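Local coordinates for protein Cel44C (Paenibacillus polymyxa, PDB 2YIH) that hydrolyses beta-1,4-glucan chains such as xyloglucan and cellulose as an endo-glucanase, with this chain holding the glycoside hydrolase family 44 catalytic region of a longer protein, at residues Asn298-Asp303 with Asp366-Ile371; Ala90-Phe95 with Asp160-Phe165; Lys445-Val450 with Phe464-Ala469; Phe281-Tyr286 with Pro339-Ser344; Ala425-Ser428 with Ser434-Ala437. The protein carries 8 engineered substitutions. All coordinates share one frame; numbering follows the deposited sequence.

Interaction 1 (Asn298-Asp303 with Asp366-Ile371); sequences NEVGND and DISGGI. With EDO (1,2-ethanediol), chain J.
Two first torsions bring Val300 against Asp366: in each residue a branch runs opposite the backbone N, CG2 in the valine and CG in the aspartate (chi1 -170°). The valine methyl CG2 thus arrives 3.6 Å from Asp366 CB, the two side chains crossing at about a right angle, and it touches the carboxylate carbon as well. Asp366 is the N-cap of helix 367-382, and its side chain has work at both oxygens. OD2 takes the capping bond from Ser368 N at 2.9 Å (156° at the hydrogen), a donor lying well above the carboxylate plane, and a second bond from Ser368 OG at 2.7 Å, which meets OD2 on the anti side and near that plane. OD1 accepts from O2 of a bound ethanediol at 2.6 Å, a molecule that probably comes from the crystallisation liquor, and Ile367 CG2 rests 3.5 Å from C2 of the same molecule. Helix 303-311 ties the loop to this helix start, because Arg309 reaches both Val300 O and Ser368 OG. With an alanine here in place of Asp366, Ser368 N and OG would probably lose the acceptor they share, and the first turn of the helix its cap, while Val300 CG2 would lose its contact with the carboxylate carbon. A carboxylate with a helix N-terminus and two donors on one oxygen, and a long, weak ion pair to Lys306 on the other, is likely to be favoured in its charged form.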
# COMPACT_ATOMS: atom_id res chain seq x y z
N ASN A 298 13.21 -9.46 -6.74
CA ASN A 298 14.18 -10.36 -6.07
C ASN A 298 15.56 -9.71 -5.86
O ASN A 298 16.17 -9.84 -4.78
CB ASN A 298 14.32 -11.69 -6.84
CG ASN A 298 13.17 -12.65 -6.56
OD1 ASN A 298 12.94 -13.60 -7.32
ND2 ASN A 298 12.45 -12.40 -5.50
N GLU A 299 16.04 -9.00 -6.87
CA GLU A 299 17.34 -8.35 -6.81
C GLU A 299 17.40 -7.32 -7.95
O GLU A 299 16.57 -7.35 -8.86
CB GLU A 299 18.47 -9.38 -6.96
CG GLU A 299 18.32 -10.27 -8.23
CD GLU A 299 19.42 -11.34 -8.35
OE1 GLU A 299 20.60 -10.94 -8.45
OE2 GLU A 299 19.10 -12.55 -8.41
N VAL A 300 18.35 -6.39 -7.87
CA VAL A 300 18.43 -5.32 -8.86
C VAL A 300 18.55 -5.90 -10.28
O VAL A 300 17.88 -5.43 -11.22
CB VAL A 300 19.53 -4.26 -8.53
CG1 VAL A 300 20.95 -4.91 -8.49
CG2 VAL A 300 19.46 -3.11 -9.56
N GLY A 301 19.36 -6.94 -10.43
CA GLY A 301 19.42 -7.64 -11.73
C GLY A 301 20.34 -6.94 -12.72
O GLY A 301 21.13 -6.07 -12.36
N ASN A 302 20.24 -7.33 -13.99
CA ASN A 302 21.11 -6.81 -15.03
C ASN A 302 20.36 -5.73 -15.81
O ASN A 302 19.32 -5.24 -15.36
CB ASN A 302 21.54 -7.95 -15.96
CG ASN A 302 20.35 -8.80 -16.43
OD1 ASN A 302 19.39 -8.27 -17.01
ND2 ASN A 302 20.37 -10.10 -16.10
N ASP A 303 20.89 -5.31 -16.96
CA ASP A 303 20.24 -4.25 -17.73
C ASP A 303 18.81 -4.61 -18.13
O ASP A 303 17.93 -3.76 -18.11
CB ASP A 303 21.04 -3.89 -18.99
CG ASP A 303 22.26 -3.03 -18.68
OD1 ASP A 303 22.47 -2.63 -17.51
OD2 ASP A 303 23.02 -2.76 -19.62
N ASP A 366 18.70 1.47 -6.63
CA ASP A 366 19.08 1.66 -8.04
C ASP A 366 18.15 2.66 -8.72
O ASP A 366 16.97 2.74 -8.39
CB ASP A 366 18.97 0.34 -8.80
CG ASP A 366 19.59 0.43 -10.21
OD1 ASP A 366 20.84 0.54 -10.29
OD2 ASP A 366 18.84 0.45 -11.22
N ILE A 367 18.69 3.45 -9.64
CA ILE A 367 17.86 4.41 -10.34
C ILE A 367 16.63 3.74 -10.97
O ILE A 367 15.57 4.35 -11.02
CB ILE A 367 18.69 5.18 -11.43
CG1 ILE A 367 17.89 6.31 -12.11
CG2 ILE A 367 19.26 4.20 -12.46
CD1 ILE A 367 17.30 7.35 -11.16
N SER A 368 16.74 2.48 -11.41
CA SER A 368 15.57 1.79 -11.99
C SER A 368 14.44 1.69 -10.99
O SER A 368 13.28 1.78 -11.37
CB SER A 368 15.87 0.37 -12.52
OG SER A 368 16.39 -0.52 -11.51
N GLY A 369 14.77 1.47 -9.71
CA GLY A 369 13.74 1.41 -8.65
C GLY A 369 13.10 2.77 -8.40
O GLY A 369 11.88 2.87 -8.12
N GLY A 370 13.91 3.81 -8.47
CA GLY A 370 13.42 5.18 -8.28
C GLY A 370 12.45 5.57 -9.39
O GLY A 370 11.38 6.14 -9.15
N ILE A 371 12.86 5.31 -10.62
CA ILE A 371 12.00 5.66 -11.74
C ILE A 371 10.72 4.83 -11.77
O ILE A 371 9.61 5.37 -12.00
CB ILE A 371 12.76 5.61 -13.07
CG1 ILE A 371 13.82 6.70 -13.08
CG2 ILE A 371 11.79 5.80 -14.26
CD1 ILE A 371 14.67 6.67 -14.31
C1 EDO J . 21.64 1.93 -14.48
O1 EDO J . 22.77 1.35 -15.13
C2 EDO J . 21.97 2.01 -13.00
O2 EDO J . 22.21 0.69 -12.51

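Interaction 2 (Ala90-Phe95 with Asp160-Phe165); sequences AVVTSF and DEFVHF. Engineered in segment 90-95: Val92 (natural residue Thr). With EDO (1,2-ethanediol), chain N.
Val92 and Thr93 face Phe162 and Phe165 across two neighbouring helices, 90-102 and 159-170, which belong to the shell of the family's TIM-barrel domain. The two pairs differ in how the aromatic ring is offered. Phe162 enters end-on: its CG lies opposite the backbone N (chi1 175°), which carries the ring out from its helix until CZ fits against the branch point of Val92. All three side-chain carbons of the valine touch that one ring atom. CB lies in the ring plane at the edge, 3.8 Å from Phe162 CZ, while CG2 approaches CZ obliquely at 3.7 Å. Val92 is an engineered residue that replaces a threonine. Phe165, one turn further along, crosses Thr93 at about a right angle and gives its edge, near the ring plane, to the threonine methyl, with CG2 at 3.7 Å from Phe165 CE2. Trp55 serves both phenylalanines, its plane inclined to each ring, and it adjoins Glu56 of the calcium site; the side chains of Phe162 and Glu56 are about 7 Å apart. Val92 also reaches Val108 on barrel strand 105-110, and Phe162 reaches Leu110 there, so this pair is wedged between the helices and the barrel wall. The contact between the segments is wholly apolar, and the polar branch of Thr93 is turned elsewhere. Its hydroxyl occupies the position between backbone N and carbonyl carbon, from which OG1 is hydrogen-bonded at 2.6 Å to O1 of an ethanediol, probably from the crystallisation liquor.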
# COMPACT_ATOMS: atom_id res chain seq x y z
N ALA A 90 1.18 -1.13 23.72
CA ALA A 90 2.25 -0.13 23.50
C ALA A 90 2.83 -0.13 22.07
O ALA A 90 3.19 0.92 21.54
CB ALA A 90 3.37 -0.28 24.55
N VAL A 91 2.92 -1.29 21.42
CA VAL A 91 3.40 -1.27 20.02
C VAL A 91 2.45 -0.42 19.15
O VAL A 91 2.90 0.41 18.32
CB VAL A 91 3.51 -2.71 19.42
CG1 VAL A 91 3.61 -2.68 17.88
CG2 VAL A 91 4.74 -3.45 20.00
N VAL A 92 1.15 -0.60 19.38
CA VAL A 92 0.16 0.08 18.55
C VAL A 92 0.02 1.55 18.93
O VAL A 92 -0.09 2.43 18.05
CB VAL A 92 -1.17 -0.62 18.58
CG1 VAL A 92 -2.21 0.18 17.73
CG2 VAL A 92 -1.01 -2.03 18.02
N THR A 93 -0.00 1.84 20.22
CA THR A 93 -0.09 3.24 20.65
C THR A 93 1.17 4.03 20.30
O THR A 93 1.07 5.21 19.89
CB THR A 93 -0.44 3.39 22.17
OG1 THR A 93 0.62 2.85 22.98
CG2 THR A 93 -1.78 2.71 22.46
N SER A 94 2.35 3.42 20.44
CA SER A 94 3.55 4.13 20.01
C SER A 94 3.51 4.41 18.49
O SER A 94 3.87 5.51 18.03
CB SER A 94 4.81 3.34 20.43
OG SER A 94 5.99 4.05 20.04
N PHE A 95 3.03 3.44 17.73
CA PHE A 95 2.87 3.58 16.27
C PHE A 95 1.91 4.74 15.99
O PHE A 95 2.19 5.63 15.17
CB PHE A 95 2.32 2.26 15.68
CG PHE A 95 1.87 2.36 14.23
CD1 PHE A 95 2.82 2.41 13.20
CD2 PHE A 95 0.52 2.47 13.92
CE1 PHE A 95 2.39 2.47 11.85
CE2 PHE A 95 0.08 2.63 12.60
CZ PHE A 95 1.02 2.62 11.56
N ASP A 160 -12.43 -6.63 20.52
CA ASP A 160 -13.21 -5.41 20.74
C ASP A 160 -12.76 -4.64 21.98
O ASP A 160 -12.88 -3.41 22.03
CB ASP A 160 -14.75 -5.66 20.66
CG ASP A 160 -15.29 -6.51 21.80
OD1 ASP A 160 -14.53 -7.16 22.55
OD2 ASP A 160 -16.53 -6.55 21.91
N GLU A 161 -12.20 -5.35 22.96
CA GLU A 161 -11.58 -4.73 24.12
C GLU A 161 -10.38 -3.87 23.70
O GLU A 161 -10.16 -2.77 24.21
CB GLU A 161 -11.14 -5.80 25.13
CG GLU A 161 -10.62 -5.19 26.43
CD GLU A 161 -10.52 -6.21 27.53
OE1 GLU A 161 -9.79 -7.20 27.36
OE2 GLU A 161 -11.24 -6.07 28.54
N PHE A 162 -9.62 -4.37 22.75
CA PHE A 162 -8.49 -3.62 22.25
C PHE A 162 -8.99 -2.36 21.51
O PHE A 162 -8.41 -1.27 21.63
CB PHE A 162 -7.68 -4.51 21.32
CG PHE A 162 -6.55 -3.78 20.64
CD1 PHE A 162 -5.62 -3.07 21.40
CD2 PHE A 162 -6.45 -3.78 19.26
CE1 PHE A 162 -4.56 -2.41 20.77
CE2 PHE A 162 -5.40 -3.11 18.63
CZ PHE A 162 -4.45 -2.45 19.40
N VAL A 163 -9.99 -2.54 20.64
CA VAL A 163 -10.52 -1.37 19.94
C VAL A 163 -11.09 -0.35 20.93
O VAL A 163 -10.87 0.86 20.81
CB VAL A 163 -11.55 -1.74 18.84
CG1 VAL A 163 -12.08 -0.45 18.13
CG2 VAL A 163 -10.91 -2.68 17.82
N HIS A 164 -11.78 -0.83 21.96
CA HIS A 164 -12.26 0.07 23.00
C HIS A 164 -11.12 0.84 23.68
O HIS A 164 -11.27 2.04 24.01
CB HIS A 164 -13.09 -0.71 24.04
CG HIS A 164 -13.40 0.06 25.28
ND1 HIS A 164 -14.55 0.82 25.42
CD2 HIS A 164 -12.74 0.17 26.45
CE1 HIS A 164 -14.56 1.39 26.61
NE2 HIS A 164 -13.46 1.02 27.26
N PHE A 165 -10.01 0.15 23.97
CA PHE A 165 -8.80 0.74 24.54
C PHE A 165 -8.27 1.89 23.67
O PHE A 165 -7.93 2.96 24.20
CB PHE A 165 -7.73 -0.36 24.75
CG PHE A 165 -6.37 0.14 25.14
CD1 PHE A 165 -6.03 0.32 26.49
CD2 PHE A 165 -5.40 0.38 24.16
CE1 PHE A 165 -4.75 0.79 26.84
CE2 PHE A 165 -4.11 0.77 24.52
CZ PHE A 165 -3.80 1.00 25.85
C1 EDO N . 2.97 4.26 24.28
O1 EDO N . 2.04 5.01 23.50
C2 EDO N . 4.43 4.60 23.97
O2 EDO N . 5.21 3.44 24.30

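Interaction 3 (Lys445-Val450 with Phe464-Ala469); sequences KELHLV and FDLSGA
Leu449 and Phe464 make the tight end of this contact, whereas Leu447 and Leu466 meet more loosely beside them. In the tight pair the side chains come from opposite directions, and a single methyl does the touching: Leu449 CD1 sits 3.7 Å from Phe464 CE2 and equally near CD2, so it bears on one C-C bond of the ring at an oblique approach. The leucine achieves this with CG opposite its carbonyl carbon and an extended second torsion (chi2 179°), which pushes CD1 outward. The phenylalanine has the same first-torsion choice, carrying its ring toward the strand across from it. The looser pair crosses at a slant, methyl against methyl, with Leu447 CD2 at 4.1 Å from Leu466 CD2. Tyr472 and Leu515 touch both of these leucines, so other side chains share the work here. Beyond them the segments run out toward solvent: Gly468 has no side chain to give, and Ala469 is exposed and touches a crystal neighbour, as does Lys445, whose side chain is not modelled past CB. The backbones stay well apart, with 10.2 Å between the CA atoms of Leu449 and Phe464, a spacing filled by side chains. This is packing across the interior of the beta-sandwich domain. Strand 446-453 lies between strands 509-516 and 433-439, bonded to both through its backbone, while strand 460-467 runs beside strand 9-22, whose Val14 touches Leu449 and whose Ile12 touches Phe464; Phe501 of strand 500-505 stacks on the Phe464 ring.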
# COMPACT_ATOMS: atom_id res chain seq x y z
N LYS A 445 -2.71 29.24 -10.97
CA LYS A 445 -1.44 29.90 -10.60
C LYS A 445 -0.22 28.95 -10.71
O LYS A 445 0.84 29.36 -11.14
CB LYS A 445 -1.48 30.52 -9.19
N GLU A 446 -0.40 27.68 -10.37
CA GLU A 446 0.75 26.78 -10.26
C GLU A 446 0.41 25.44 -10.90
O GLU A 446 -0.69 24.93 -10.71
CB GLU A 446 1.06 26.61 -8.78
CG GLU A 446 2.23 25.79 -8.45
CD GLU A 446 2.55 25.85 -6.95
OE1 GLU A 446 3.14 26.87 -6.51
OE2 GLU A 446 2.19 24.89 -6.23
N LEU A 447 1.34 24.87 -11.68
CA LEU A 447 1.11 23.57 -12.34
C LEU A 447 2.30 22.65 -12.06
O LEU A 447 3.44 23.05 -12.23
CB LEU A 447 0.87 23.73 -13.86
CG LEU A 447 0.94 22.51 -14.79
CD1 LEU A 447 -0.25 21.56 -14.47
CD2 LEU A 447 0.84 22.93 -16.26
N HIS A 448 2.02 21.40 -11.68
CA HIS A 448 3.07 20.46 -11.26
C HIS A 448 3.16 19.37 -12.32
O HIS A 448 2.14 18.75 -12.68
CB HIS A 448 2.68 19.84 -9.92
CG HIS A 448 2.91 20.75 -8.76
ND1 HIS A 448 1.97 21.65 -8.30
CD2 HIS A 448 3.98 20.88 -7.94
CE1 HIS A 448 2.47 22.33 -7.30
NE2 HIS A 448 3.70 21.89 -7.06
N LEU A 449 4.38 19.09 -12.78
CA LEU A 449 4.59 18.02 -13.76
C LEU A 449 5.70 17.13 -13.26
O LEU A 449 6.78 17.62 -12.93
CB LEU A 449 5.03 18.58 -15.12
CG LEU A 449 4.22 19.70 -15.72
CD1 LEU A 449 4.88 20.09 -17.06
CD2 LEU A 449 2.74 19.31 -15.93
N VAL A 450 5.43 15.83 -13.17
CA VAL A 450 6.53 14.86 -12.89
C VAL A 450 6.77 14.10 -14.18
O VAL A 450 5.83 13.54 -14.78
CB VAL A 450 6.17 13.92 -11.70
CG1 VAL A 450 7.19 12.72 -11.63
CG2 VAL A 450 6.21 14.68 -10.40
N PHE A 464 6.74 20.44 -24.32
CA PHE A 464 5.47 20.51 -23.57
C PHE A 464 4.52 21.53 -24.20
O PHE A 464 4.93 22.64 -24.54
CB PHE A 464 5.72 20.94 -22.13
CG PHE A 464 6.44 19.92 -21.31
CD1 PHE A 464 7.83 19.89 -21.29
CD2 PHE A 464 5.73 18.99 -20.54
CE1 PHE A 464 8.50 18.96 -20.50
CE2 PHE A 464 6.41 18.06 -19.73
CZ PHE A 464 7.79 18.04 -19.74
N ASP A 465 3.25 21.13 -24.33
CA ASP A 465 2.19 22.01 -24.82
C ASP A 465 1.16 22.07 -23.70
O ASP A 465 0.68 21.03 -23.29
CB ASP A 465 1.56 21.41 -26.10
CG ASP A 465 0.28 22.15 -26.54
OD1 ASP A 465 0.38 23.30 -27.03
N LEU A 466 0.94 23.26 -23.12
CA LEU A 466 0.10 23.41 -21.92
C LEU A 466 -1.22 24.10 -22.26
O LEU A 466 -1.22 25.07 -23.00
CB LEU A 466 0.82 24.22 -20.84
CG LEU A 466 2.30 23.96 -20.55
CD1 LEU A 466 2.86 24.96 -19.56
CD2 LEU A 466 2.47 22.53 -20.01
N SER A 467 -2.32 23.59 -21.73
CA SER A 467 -3.61 24.28 -21.78
C SER A 467 -4.03 24.69 -20.37
O SER A 467 -4.14 23.84 -19.46
CB SER A 467 -4.68 23.37 -22.39
OG SER A 467 -4.30 22.98 -23.69
N GLY A 468 -4.25 25.99 -20.19
CA GLY A 468 -4.62 26.53 -18.90
C GLY A 468 -5.34 27.86 -19.05
O GLY A 468 -5.40 28.41 -20.16
N ALA A 469 -5.89 28.35 -17.95
CA ALA A 469 -6.68 29.58 -17.96
C ALA A 469 -5.78 30.81 -18.03
O ALA A 469 -6.20 31.88 -18.49
CB ALA A 469 -7.56 29.64 -16.70

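Interaction 4 (Phe281-Tyr286 with Pro339-Ser344); sequences FDVHWY and PRLKQS
Leu341 divides its two methyls between Phe281 and Val283, and its conformation makes this possible. With CG opposite the carbonyl carbon (chi1 -71°) and the chain then extended (chi2 170°), the fork of the leucine projects from its helix toward the strand. CD1 meets Val283 CG2 at 4.2 Å, the side chains reaching toward each other tip to tip. CD2 lies 4.2 Å from Phe281 CE2 and approaches the ring obliquely, while the two side chains cross at about a right angle. Val283 supplies the methyl that sits between its backbone N and carbonyl carbon, and Phe281 carries its ring on a bond opposite the backbone N. Both 4.2 Å spacings are relaxed, ordinary apolar packing. Strand 280-285 is the sixth of the eight-stranded parallel TIM barrel, and helix 337-348 comes before the seventh, strand 353-359, so the contact belongs to a beta-alpha-beta crossover. Phe281 and Val283 point to the helical layer, whereas the alternating His284 bonds to Glu187 of the glycan pocket and Tyr286, two residues on, touches the bound glucose. On the helix, Arg340 reaches one turn onward: NH1 donates to Ser344 OG at 3.0 Å, a bent bond (137°) with the hydroxyl tilted from the guanidinium plane. Gln343 OE1 lies 3.9 Å above one face of that group, toward its rim. Ser344 OG is gripped further by Asp260 and by Trp257 NE1, while Leu341 also touches Trp257 and Leu354 of strand 353-359.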
# COMPACT_ATOMS: atom_id res chain seq x y z
N PHE A 281 -11.28 -2.62 -0.18
CA PHE A 281 -10.83 -3.90 -0.71
C PHE A 281 -9.34 -3.78 -0.85
O PHE A 281 -8.83 -2.86 -1.50
CB PHE A 281 -11.50 -4.22 -2.05
CG PHE A 281 -11.18 -5.61 -2.55
CD1 PHE A 281 -11.90 -6.70 -2.10
CD2 PHE A 281 -10.11 -5.81 -3.43
CE1 PHE A 281 -11.57 -8.01 -2.53
CE2 PHE A 281 -9.78 -7.10 -3.86
CZ PHE A 281 -10.50 -8.20 -3.39
N ASP A 282 -8.63 -4.69 -0.16
CA ASP A 282 -7.23 -4.52 0.25
C ASP A 282 -6.43 -5.67 -0.39
O ASP A 282 -6.73 -6.84 -0.14
CB ASP A 282 -7.21 -4.63 1.78
CG ASP A 282 -5.81 -4.47 2.40
OD1 ASP A 282 -4.82 -4.83 1.74
OD2 ASP A 282 -5.72 -4.04 3.56
N VAL A 283 -5.51 -5.33 -1.29
CA VAL A 283 -4.59 -6.32 -1.89
C VAL A 283 -3.11 -5.95 -1.69
O VAL A 283 -2.76 -4.79 -1.47
CB VAL A 283 -4.85 -6.49 -3.41
CG1 VAL A 283 -6.27 -6.98 -3.65
CG2 VAL A 283 -4.59 -5.19 -4.16
N HIS A 284 -2.26 -6.98 -1.75
CA HIS A 284 -0.81 -6.78 -1.93
C HIS A 284 -0.41 -7.11 -3.38
O HIS A 284 -1.03 -7.95 -4.02
CB HIS A 284 -0.07 -7.70 -0.95
CG HIS A 284 -0.38 -7.36 0.48
ND1 HIS A 284 0.08 -8.11 1.55
CD2 HIS A 284 -1.04 -6.31 1.02
CE1 HIS A 284 -0.32 -7.54 2.68
NE2 HIS A 284 -0.99 -6.44 2.38
N TRP A 285 0.63 -6.45 -3.85
CA TRP A 285 1.06 -6.61 -5.24
C TRP A 285 2.58 -6.55 -5.35
O TRP A 285 3.18 -5.46 -5.30
CB TRP A 285 0.41 -5.53 -6.09
CG TRP A 285 0.78 -5.58 -7.55
CD1 TRP A 285 1.59 -4.72 -8.22
CD2 TRP A 285 0.25 -6.48 -8.54
NE1 TRP A 285 1.65 -5.05 -9.56
CE2 TRP A 285 0.83 -6.13 -9.79
CE3 TRP A 285 -0.64 -7.56 -8.50
CZ2 TRP A 285 0.50 -6.79 -10.99
CZ3 TRP A 285 -0.96 -8.23 -9.72
CH2 TRP A 285 -0.36 -7.86 -10.92
N TYR A 286 3.21 -7.72 -5.46
CA TYR A 286 4.63 -7.78 -5.74
C TYR A 286 4.76 -8.26 -7.18
O TYR A 286 4.38 -9.41 -7.49
CB TYR A 286 5.31 -8.74 -4.77
CG TYR A 286 5.16 -8.31 -3.34
CD1 TYR A 286 5.87 -7.21 -2.85
CD2 TYR A 286 4.26 -8.95 -2.49
CE1 TYR A 286 5.74 -6.82 -1.53
CE2 TYR A 286 4.13 -8.55 -1.16
CZ TYR A 286 4.88 -7.47 -0.72
OH TYR A 286 4.79 -7.07 0.58
N PRO A 339 -7.60 -1.45 -13.37
CA PRO A 339 -8.96 -1.32 -13.91
C PRO A 339 -9.76 -2.60 -13.68
O PRO A 339 -10.97 -2.55 -13.40
CB PRO A 339 -8.71 -1.12 -15.41
CG PRO A 339 -7.39 -0.41 -15.47
CD PRO A 339 -6.57 -1.11 -14.37
N ARG A 340 -9.06 -3.73 -13.68
CA ARG A 340 -9.76 -4.99 -13.43
C ARG A 340 -10.32 -5.11 -12.01
O ARG A 340 -11.44 -5.63 -11.79
CB ARG A 340 -8.87 -6.19 -13.75
CG ARG A 340 -9.61 -7.51 -13.70
CD ARG A 340 -10.62 -7.65 -14.85
NE ARG A 340 -11.40 -8.89 -14.75
CZ ARG A 340 -12.42 -9.07 -13.91
NH1 ARG A 340 -12.78 -8.08 -13.07
NH2 ARG A 340 -13.08 -10.23 -13.90
N LEU A 341 -9.51 -4.72 -11.02
CA LEU A 341 -9.97 -4.70 -9.65
C LEU A 341 -11.10 -3.71 -9.47
O LEU A 341 -12.13 -4.03 -8.84
CB LEU A 341 -8.82 -4.36 -8.71
CG LEU A 341 -7.79 -5.48 -8.57
CD1 LEU A 341 -6.59 -4.91 -7.81
CD2 LEU A 341 -8.42 -6.70 -7.81
N LYS A 342 -10.95 -2.52 -10.05
CA LYS A 342 -12.02 -1.52 -9.97
C LYS A 342 -13.36 -1.98 -10.59
O LYS A 342 -14.44 -1.73 -10.02
CB LYS A 342 -11.57 -0.18 -10.56
CG LYS A 342 -12.63 0.93 -10.46
CD LYS A 342 -12.19 2.21 -11.20
CE LYS A 342 -13.20 3.35 -11.08
N GLN A 343 -13.27 -2.71 -11.69
CA GLN A 343 -14.44 -3.25 -12.38
C GLN A 343 -15.19 -4.19 -11.43
O GLN A 343 -16.40 -4.09 -11.29
CB GLN A 343 -14.00 -3.99 -13.65
CG GLN A 343 -15.11 -4.58 -14.50
CD GLN A 343 -14.64 -5.77 -15.36
OE1 GLN A 343 -15.41 -6.67 -15.66
NE2 GLN A 343 -13.37 -5.75 -15.77
N SER A 344 -14.44 -5.01 -10.70
CA SER A 344 -15.05 -5.94 -9.76
C SER A 344 -15.64 -5.23 -8.56
O SER A 344 -16.74 -5.57 -8.12
CB SER A 344 -14.03 -7.01 -9.31
OG SER A 344 -13.89 -7.99 -10.32

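Interaction 5 (Ala425-Ser428 with Ser434-Ala437); sequences AQTS and SVHA
The methyl of Ala425 lies over one face of the flat peptide joining His436 to Ala437, with CB 4.0 Å from Ala437 N. At an edge of the same peptide the neighbouring strand takes over, since His436 O probably accepts from Val450 N. The backbone of Ala437 is also bonded to that of Val423. The methyl of Ala425 touches Ala437 CB as well, at 3.8 Å. Val435 presents CG1, the branch placed between its backbone N and carbonyl carbon (chi1 56°), and this one methyl serves both residues facing it: it is 4.0 Å from Thr427 CB and 4.2 Å from Ala425 CB. The two strands form an antiparallel beta hairpin, 421-427 with 433-439, within the beta-sandwich domain; the segments run at 164° to each other with their axes 6.4 Å apart at closest. Such spacing is wide for paired strands, and here a water bridges two carbonyls that cannot bond each other. It donates to Ala425 O at 2.7 Å and to Val435 O at 3.0 Å, satisfying both across the gap. The Thr427 hydroxyl is turned to the turn itself, bonding Ser433 OG and Asp429 N. His436 sends its CB away from strand 421-427, and its imidazole is held at both nitrogens, NE2 by Asp375 and ND1 by Lys382, residues of helix 367-382 in the barrel domain. Ala437 packs further on Val14 of strand 9-22 and on Leu449 of strand 446-453.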
# COMPACT_ATOMS: atom_id res chain seq x y z
N ALA A 425 -2.31 14.38 -18.73
CA ALA A 425 -0.96 14.53 -19.28
C ALA A 425 -0.72 13.34 -20.21
O ALA A 425 -0.85 12.20 -19.79
CB ALA A 425 0.08 14.55 -18.16
N GLN A 426 -0.44 13.62 -21.47
CA GLN A 426 -0.29 12.58 -22.49
C GLN A 426 1.10 12.74 -23.11
O GLN A 426 1.57 13.86 -23.32
CB GLN A 426 -1.33 12.77 -23.59
CG GLN A 426 -2.78 12.63 -23.11
CD GLN A 426 -3.75 12.74 -24.28
OE1 GLN A 426 -3.92 13.80 -24.86
NE2 GLN A 426 -4.35 11.63 -24.65
N THR A 427 1.77 11.62 -23.35
CA THR A 427 3.07 11.64 -24.00
C THR A 427 3.00 10.87 -25.32
O THR A 427 2.27 9.90 -25.44
CB THR A 427 4.20 11.05 -23.09
OG1 THR A 427 5.42 10.97 -23.84
CG2 THR A 427 3.83 9.59 -22.61
N SER A 428 3.84 11.27 -26.28
CA SER A 428 3.91 10.57 -27.56
C SER A 428 4.72 9.27 -27.49
O SER A 428 4.74 8.49 -28.44
CB SER A 428 4.53 11.50 -28.60
OG SER A 428 5.87 11.84 -28.24
N SER A 434 7.36 8.62 -19.02
CA SER A 434 6.06 8.70 -18.37
C SER A 434 5.93 10.11 -17.82
O SER A 434 6.93 10.79 -17.55
CB SER A 434 5.99 7.70 -17.21
OG SER A 434 5.98 6.38 -17.72
N VAL A 435 4.69 10.56 -17.63
CA VAL A 435 4.47 11.92 -17.19
C VAL A 435 3.12 12.03 -16.46
O VAL A 435 2.13 11.38 -16.83
CB VAL A 435 4.49 12.91 -18.40
CG1 VAL A 435 3.45 12.46 -19.44
CG2 VAL A 435 4.27 14.36 -17.92
N HIS A 436 3.13 12.76 -15.36
CA HIS A 436 1.95 12.96 -14.53
C HIS A 436 1.82 14.42 -14.16
O HIS A 436 2.81 15.05 -13.81
CB HIS A 436 2.13 12.13 -13.27
CG HIS A 436 2.33 10.68 -13.55
ND1 HIS A 436 1.32 9.87 -14.03
CD2 HIS A 436 3.43 9.89 -13.44
CE1 HIS A 436 1.80 8.65 -14.22
NE2 HIS A 436 3.08 8.64 -13.87
N ALA A 437 0.60 14.94 -14.23
CA ALA A 437 0.39 16.36 -14.00
C ALA A 437 -0.64 16.59 -12.92
O ALA A 437 -1.52 15.76 -12.70
CB ALA A 437 -0.08 17.06 -15.32
O HOH W 1 0.06 10.02 -18.46

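How the interactions relate
The five contacts divide between two domains. Interactions 1, 2 and 4 belong to the TIM-barrel domain, the centres of 2 and 4 being 29 Å apart; interactions 3 and 5 lie in the beta-sandwich, centres 11 Å apart, and they touch where strands 433-439 and 446-453 pair: Val450 N is 2.8 Å from His436 O, and Leu449 CD2 packs on Ala437 CB at 3.7 Å. Interaction 1 lies at the start of helix 367-382, whose later residues hold His436; interactions 1 and 5 are about 7 Å apart between nearest atoms. Interaction 4 leads to the glycan pocket, although the Val283 side chain remains about 12 Å from the bound glucose. Interaction 2 neighbours the calcium site instead, the Phe162 side chain being about 10 Å from the ion.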